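Local coordinates for Two-component system sensor histidine kinase (Bacteroides thetaiotaomicron, PDB 3OTT) that probably senses saccharides through its extracellular beta-propeller and beta-sandwich region, and is predicted to relay the signal as a membrane histidine kinase with a DNA-binding transcription-regulator part, at the interface of chains A and B. Coordinates in Å, arbitrary orientation; residue numbers count along the deposited sequence, not the author numbering. Chains: chain A/B, Two-component system sensor histidine kinase.

Contact 1: the interface of chains A and B. Residues chain A 129, 131; chain B 327, 374-376, 422.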
loop_
_atom_site.group_PDB
_atom_site.type_symbol
_atom_site.label_atom_id
_atom_site.label_comp_id
_atom_site.label_asym_id
_atom_site.label_seq_id
_atom_site.Cartn_x
_atom_site.Cartn_y
_atom_site.Cartn_z
ATOM N N GLN A 129 0.331 -10.374 22.864
ATOM C CA GLN A 129 -0.551 -11.553 22.843
ATOM C C GLN A 129 -0.343 -12.449 24.063
ATOM O O GLN A 129 -1.290 -12.885 24.657
ATOM C CB GLN A 129 -0.342 -12.367 21.543
ATOM C CG GLN A 129 -1.389 -13.442 21.245
ATOM C CD GLN A 129 -2.712 -12.860 20.757
ATOM O OE1 GLN A 129 -2.904 -11.635 20.750
ATOM N NE2 GLN A 129 -3.620 -13.721 20.327
ATOM N N ARG A 131 1.476 -11.684 26.763
ATOM C CA ARG A 131 1.837 -10.877 27.967
ATOM C C ARG A 131 3.253 -11.154 28.525
ATOM O O ARG A 131 3.520 -10.952 29.678
ATOM C CB ARG A 131 0.797 -11.087 29.071
ATOM C CG ARG A 131 -0.596 -10.514 28.764
ATOM C CD ARG A 131 -1.597 -11.118 29.820
ATOM N NE ARG A 131 -2.779 -10.283 30.025
ATOM C CZ ARG A 131 -4.047 -10.719 29.970
ATOM N NH1 ARG A 131 -4.310 -12.001 29.714
ATOM N NH2 ARG A 131 -5.069 -9.877 30.195
ATOM N N TYR B 327 -1.883 -15.021 14.709
ATOM C CA TYR B 327 -1.956 -15.939 15.844
ATOM C C TYR B 327 -2.882 -17.157 15.633
ATOM O O TYR B 327 -2.763 -18.170 16.333
ATOM C CB TYR B 327 -2.288 -15.217 17.175
ATOM C CG TYR B 327 -1.206 -14.210 17.595
ATOM C CD1 TYR B 327 0.080 -14.636 18.006
ATOM C CD2 TYR B 327 -1.456 -12.853 17.578
ATOM C CE1 TYR B 327 1.080 -13.704 18.415
ATOM C CE2 TYR B 327 -0.458 -11.909 17.958
ATOM C CZ TYR B 327 0.785 -12.352 18.401
ATOM O OH TYR B 327 1.739 -11.405 18.765
ATOM N N ARG B 374 -8.070 -8.141 18.455
ATOM C CA ARG B 374 -7.172 -9.186 18.911
ATOM C C ARG B 374 -7.902 -10.546 18.884
ATOM O O ARG B 374 -8.786 -10.808 19.680
ATOM C CB ARG B 374 -6.603 -8.833 20.293
ATOM C CG ARG B 374 -5.484 -9.730 20.803
ATOM C CD ARG B 374 -4.569 -9.041 21.868
ATOM N NE ARG B 374 -3.852 -7.875 21.379
ATOM C CZ ARG B 374 -2.699 -7.899 20.710
ATOM N NH1 ARG B 374 -2.037 -9.058 20.438
ATOM N NH2 ARG B 374 -2.181 -6.750 20.324
ATOM N N ILE B 375 -7.545 -11.365 17.907
ATOM C CA ILE B 375 -8.159 -12.648 17.646
ATOM C C ILE B 375 -7.304 -13.639 18.405
ATOM O O ILE B 375 -6.047 -13.551 18.365
ATOM C CB ILE B 375 -8.026 -13.010 16.141
ATOM C CG1 ILE B 375 -8.580 -11.878 15.233
ATOM C CG2 ILE B 375 -8.750 -14.340 15.877
ATOM C CD1 ILE B 375 -9.926 -11.441 15.629
ATOM N N ARG B 376 -7.952 -14.563 19.107
ATOM C CA ARG B 376 -7.233 -15.554 19.926
ATOM C C ARG B 376 -7.525 -17.004 19.485
ATOM O O ARG B 376 -6.743 -17.891 19.741
ATOM C CB ARG B 376 -7.497 -15.326 21.423
ATOM C CG ARG B 376 -7.522 -13.853 21.836
ATOM C CD ARG B 376 -7.277 -13.548 23.272
ATOM N NE ARG B 376 -5.906 -13.762 23.494
ATOM C CZ ARG B 376 -4.977 -12.904 23.918
ATOM N NH1 ARG B 376 -5.203 -11.623 24.270
ATOM N NH2 ARG B 376 -3.773 -13.430 24.002
ATOM N N TYR B 422 -10.306 -16.903 25.140
ATOM C CA TYR B 422 -9.041 -17.459 24.616
ATOM C C TYR B 422 -9.246 -18.667 23.754
ATOM O O TYR B 422 -8.416 -18.881 22.882
ATOM C CB TYR B 422 -8.010 -17.848 25.729
ATOM C CG TYR B 422 -7.266 -16.615 26.215
ATOM C CD1 TYR B 422 -7.970 -15.540 26.784
ATOM C CD2 TYR B 422 -5.876 -16.484 26.035
ATOM C CE1 TYR B 422 -7.305 -14.361 27.204
ATOM C CE2 TYR B 422 -5.203 -15.289 26.458
ATOM C CZ TYR B 422 -5.931 -14.252 27.035
ATOM O OH TYR B 422 -5.305 -13.105 27.457
HETATM O O HOH W 1 -2.637 -13.268 27.219
#
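A:Gln129, on a loop after strand 122-127, lays its side chain over B:Tyr327 of strand 326-331 where two copies of the sensor's extracellular part meet through their two-component regulator propeller regions in a two-fold symmetric pair. The contact between these flat groups is a stack. A:Gln129 CG sits 3.5 Å from the centroid of the B:Tyr327 ring as a CH-pi contact, and the amide lies almost parallel to the ring, with the planes 3° apart. On its other side the amide stacks on the B:Arg376 guanidinium, so it is held flat between ring and cation. The opposite guanidinium face is lined by the ring of B:Tyr422.

Hydrogen bonds then fix which end of the amide points where. B:Arg374 NH1 gives a fairly straight bond to the amide oxygen A:Gln129 OE1 at 2.7 Å. The amide nitrogen A:Gln129 NE2 donates to the backbone oxygen B:Ile375 O at 3.1 Å. A bend at chi2 (75°), with CG lying opposite the backbone nitrogen (chi1 -167°), turns the amide toward both partners.

Its backbone is gripped too, since A:Gln129 O accepts from B:Arg376 NH2 at 2.6 Å in the guanidinium plane. Water 1 links the same carbonyl oxygen to B:Tyr422 OH, which it meets at 2.7 Å. A:Arg131 NH1 also comes within 2.7 Å of B:Tyr422 OH, a distance suited to a hydrogen bond, but this arginine is poorly ordered.

Contact 2: the interface of chains A and B. Residues chain A 437-438, 473; chain B 98.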
loop_
_atom_site.group_PDB
_atom_site.type_symbol
_atom_site.label_atom_id
_atom_site.label_comp_id
_atom_site.label_asym_id
_atom_site.label_seq_id
_atom_site.Cartn_x
_atom_site.Cartn_y
_atom_site.Cartn_z
ATOM N N CYS A 437 -3.881 10.848 -34.282
ATOM C CA CYS A 437 -2.442 11.065 -34.394
ATOM C C CYS A 437 -1.843 10.487 -35.686
ATOM O O CYS A 437 -0.608 10.301 -35.793
ATOM C CB CYS A 437 -1.708 10.495 -33.177
ATOM S SG CYS A 437 0.069 10.227 -33.453
ATOM N N LEU A 438 -2.684 10.223 -36.678
ATOM C CA LEU A 438 -2.170 9.958 -38.017
ATOM C C LEU A 438 -3.245 10.073 -39.090
ATOM O O LEU A 438 -2.981 10.578 -40.182
ATOM C CB LEU A 438 -1.498 8.583 -38.087
ATOM C CG LEU A 438 -0.071 8.547 -38.636
ATOM C CD1 LEU A 438 0.739 7.400 -37.989
ATOM C CD2 LEU A 438 -0.014 8.493 -40.169
ATOM N N PHE A 473 -1.090 15.301 -37.462
ATOM C CA PHE A 473 -0.798 15.231 -36.041
ATOM C C PHE A 473 -1.602 16.330 -35.339
ATOM O O PHE A 473 -1.117 17.445 -35.145
ATOM C CB PHE A 473 0.706 15.446 -35.889
ATOM C CG PHE A 473 1.360 16.076 -37.128
ATOM C CD1 PHE A 473 1.960 15.269 -38.113
ATOM C CD2 PHE A 473 1.362 17.466 -37.314
ATOM C CE1 PHE A 473 2.570 15.839 -39.261
ATOM C CE2 PHE A 473 1.971 18.052 -38.445
ATOM C CZ PHE A 473 2.578 17.233 -39.427
ATOM N N GLU B 98 4.796 8.467 -34.353
ATOM C CA GLU B 98 5.175 9.381 -35.396
ATOM C C GLU B 98 6.518 10.077 -35.063
ATOM O O GLU B 98 7.157 10.611 -35.955
ATOM C CB GLU B 98 4.041 10.378 -35.749
ATOM C CG GLU B 98 3.239 9.974 -37.061
ATOM C CD GLU B 98 2.415 11.136 -37.757
ATOM O OE1 GLU B 98 1.724 11.956 -37.077
ATOM O OE2 GLU B 98 2.448 11.208 -39.018
#
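B:Glu98 reaches between A:Leu438 and A:Phe473, two side chains of the partner's propeller region, and carries this small interface contact, in which a carboxylate sits among apolar side chains and a backbone carbonyl. Its methylene and carboxylate carbons lie against the leucine: B:Glu98 CD is 3.7 Å from A:Leu438 CG, and B:Glu98 CG is also 3.7 Å from the methyl A:Leu438 CD1. The two side chains pass at a slant, and B:Glu98 OE2 rests against the same branch point, A:Leu438 CG.

The other carboxylate oxygen turns to the phenylalanine. B:Glu98 OE1 meets the ring at its edge, in plane, 3.5 Å from A:Phe473 CD1, where the aromatic C-H groups present a weakly positive rim. Ring and carboxylate planes are 41° apart, and the side chains run roughly at right angles.

Between these flanks, B:Glu98 OE1 comes within 3.1 Å of the backbone oxygen A:Cys437 O. Two acceptors would clash here unless the carboxylate carries a proton, which the structure does not show; any attraction between them is therefore doubtful.

Beyond CG the glutamate chain is extended (chi2 -160°), which carries the carboxylate forward to the A:Cys437 carbonyl.

A:Cys437 and A:Leu438 lie in the loop joining strands 431-436 and 441-445, A:Phe473 immediately precedes strand 474-479, and B:Glu98 projects from the loop between strands 93-94 and 105-111, so the residues that meet here all come from loops between strands.

Contact 3: the interface of chains A and B. Residues chain A 72, 113, 128-129; chain B 342, 372, 374.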
loop_
_atom_site.group_PDB
_atom_site.type_symbol
_atom_site.label_atom_id
_atom_site.label_comp_id
_atom_site.label_asym_id
_atom_site.label_seq_id
_atom_site.Cartn_x
_atom_site.Cartn_y
_atom_site.Cartn_z
ATOM N N ASP A 72 -4.142 -1.599 19.674
ATOM C CA ASP A 72 -5.314 -2.342 19.173
ATOM C C ASP A 72 -6.464 -1.467 18.675
ATOM O O ASP A 72 -7.587 -1.925 18.641
ATOM C CB ASP A 72 -5.807 -3.320 20.224
ATOM C CG ASP A 72 -4.802 -4.421 20.517
ATOM O OD1 ASP A 72 -3.828 -4.547 19.744
ATOM O OD2 ASP A 72 -5.020 -5.171 21.514
ATOM N N ASP A 113 4.156 -6.466 17.327
ATOM C CA ASP A 113 3.204 -6.734 18.388
ATOM C C ASP A 113 3.931 -6.887 19.739
ATOM O O ASP A 113 3.397 -7.496 20.680
ATOM C CB ASP A 113 2.447 -8.005 17.989
ATOM C CG ASP A 113 1.130 -8.211 18.777
ATOM O OD1 ASP A 113 0.354 -7.263 18.953
ATOM O OD2 ASP A 113 0.899 -9.365 19.225
ATOM N N LEU A 128 2.413 -8.462 23.363
ATOM C CA LEU A 128 1.018 -8.121 23.587
ATOM C C LEU A 128 0.037 -9.281 23.603
ATOM O O LEU A 128 -1.016 -9.139 24.258
ATOM C CB LEU A 128 0.532 -7.026 22.635
ATOM C CG LEU A 128 1.234 -5.633 22.868
ATOM C CD1 LEU A 128 1.186 -4.729 21.630
ATOM C CD2 LEU A 128 0.742 -4.885 24.062
ATOM N N GLN A 129 0.331 -10.374 22.864
ATOM C CA GLN A 129 -0.551 -11.553 22.843
ATOM C C GLN A 129 -0.343 -12.449 24.063
ATOM O O GLN A 129 -1.290 -12.885 24.657
ATOM C CB GLN A 129 -0.342 -12.367 21.543
ATOM C CG GLN A 129 -1.389 -13.442 21.245
ATOM C CD GLN A 129 -2.712 -12.860 20.757
ATOM O OE1 GLN A 129 -2.904 -11.635 20.750
ATOM N NE2 GLN A 129 -3.620 -13.721 20.327
ATOM N N ALA B 342 -3.228 -9.985 15.796
ATOM C CA ALA B 342 -3.262 -8.741 16.587
ATOM C C ALA B 342 -4.153 -7.733 15.933
ATOM O O ALA B 342 -4.801 -6.972 16.612
ATOM C CB ALA B 342 -1.855 -8.150 16.701
ATOM N N HIS B 372 -13.498 -6.420 18.474
ATOM C CA HIS B 372 -12.097 -6.251 18.962
ATOM C C HIS B 372 -11.154 -6.807 17.914
ATOM O O HIS B 372 -11.464 -7.815 17.266
ATOM C CB HIS B 372 -11.831 -7.028 20.266
ATOM C CG HIS B 372 -10.748 -6.451 21.128
ATOM N ND1 HIS B 372 -9.401 -6.585 20.850
ATOM C CD2 HIS B 372 -10.814 -5.735 22.271
ATOM C CE1 HIS B 372 -8.688 -5.959 21.771
ATOM N NE2 HIS B 372 -9.516 -5.434 22.647
ATOM N N ARG B 374 -8.070 -8.141 18.455
ATOM C CA ARG B 374 -7.172 -9.186 18.911
ATOM C C ARG B 374 -7.902 -10.546 18.884
ATOM O O ARG B 374 -8.786 -10.808 19.680
ATOM C CB ARG B 374 -6.603 -8.833 20.293
ATOM C CG ARG B 374 -5.484 -9.730 20.803
ATOM C CD ARG B 374 -4.569 -9.041 21.868
ATOM N NE ARG B 374 -3.852 -7.875 21.379
ATOM C CZ ARG B 374 -2.699 -7.899 20.710
ATOM N NH1 ARG B 374 -2.037 -9.058 20.438
ATOM N NH2 ARG B 374 -2.181 -6.750 20.324
HETATM O O HOH W 2 -3.687 -4.566 17.104
#
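A:Leu128 and B:Ala342 approach the B:Arg374 guanidinium from opposite faces, making the modest apolar centre of this propeller-to-propeller contact. A:Leu128 CB is 3.9 Å from B:Arg374 CZ, with the leucine's backbone oxygen over that face. B:Ala342 CA lies over the other, and its methyl CB packs 3.6 Å from A:Asp113 CG, beside the carboxylate.

Around the edge of the guanidinium stand two aspartates of chain A. A:Asp113 comes head-on and almost coplanar, with the planes 9° apart. B:Arg374 NH2 donates to A:Asp113 OD1 at 2.9 Å and NH1 to OD2, both bonds using syn lone pairs of the carboxylate. A:Asp72 is gripped side-on: B:Arg374 NE donates nearly straight to A:Asp72 OD2 at 2.9 Å, and B:Arg374 NH2 to A:Asp72 OD1 at 2.8 Å. That carboxylate is turned 36° from the guanidinium, so A:Asp72 OD1 lies out of the guanidinium plane while OD2 stays close to it. The bend of the arginine chain at chi3 (-62°) turns NE toward A:Asp72, while NH1 also holds the A:Gln129 amide oxygen. Both aspartates form salt bridges with B:Arg374; the two bidentate grips fix the rotation of the guanidinium, and the negative charges would be expected to stabilise its positive charge.

At the rim, water 2 connects A:Asp72 OD1 to the backbone oxygen B:Ala342 O. B:His372 steadies the arginine's backbone: B:Arg374 N donates in the imidazole plane to B:His372 ND1 at 3.2 Å.

Contacts 1 and 3 form one continuous patch, the centres of their C-alpha atoms about 6 Å apart, and they share A:Gln129 and B:Arg374. The arginine thus ties the stacked glutamine to the aspartate cluster. Contact 2 lies far off, about 62 Å from contact 1 and 59 Å from contact 3 between C-alpha centres, and involves other loops. Because the dimer is two-fold symmetric, each contact recurs with the chains exchanged, so the subunits touch at widely separated points, with the polar bonds concentrated in contacts 1 and 3. This pairing may or may not be that of the receptor in the membrane.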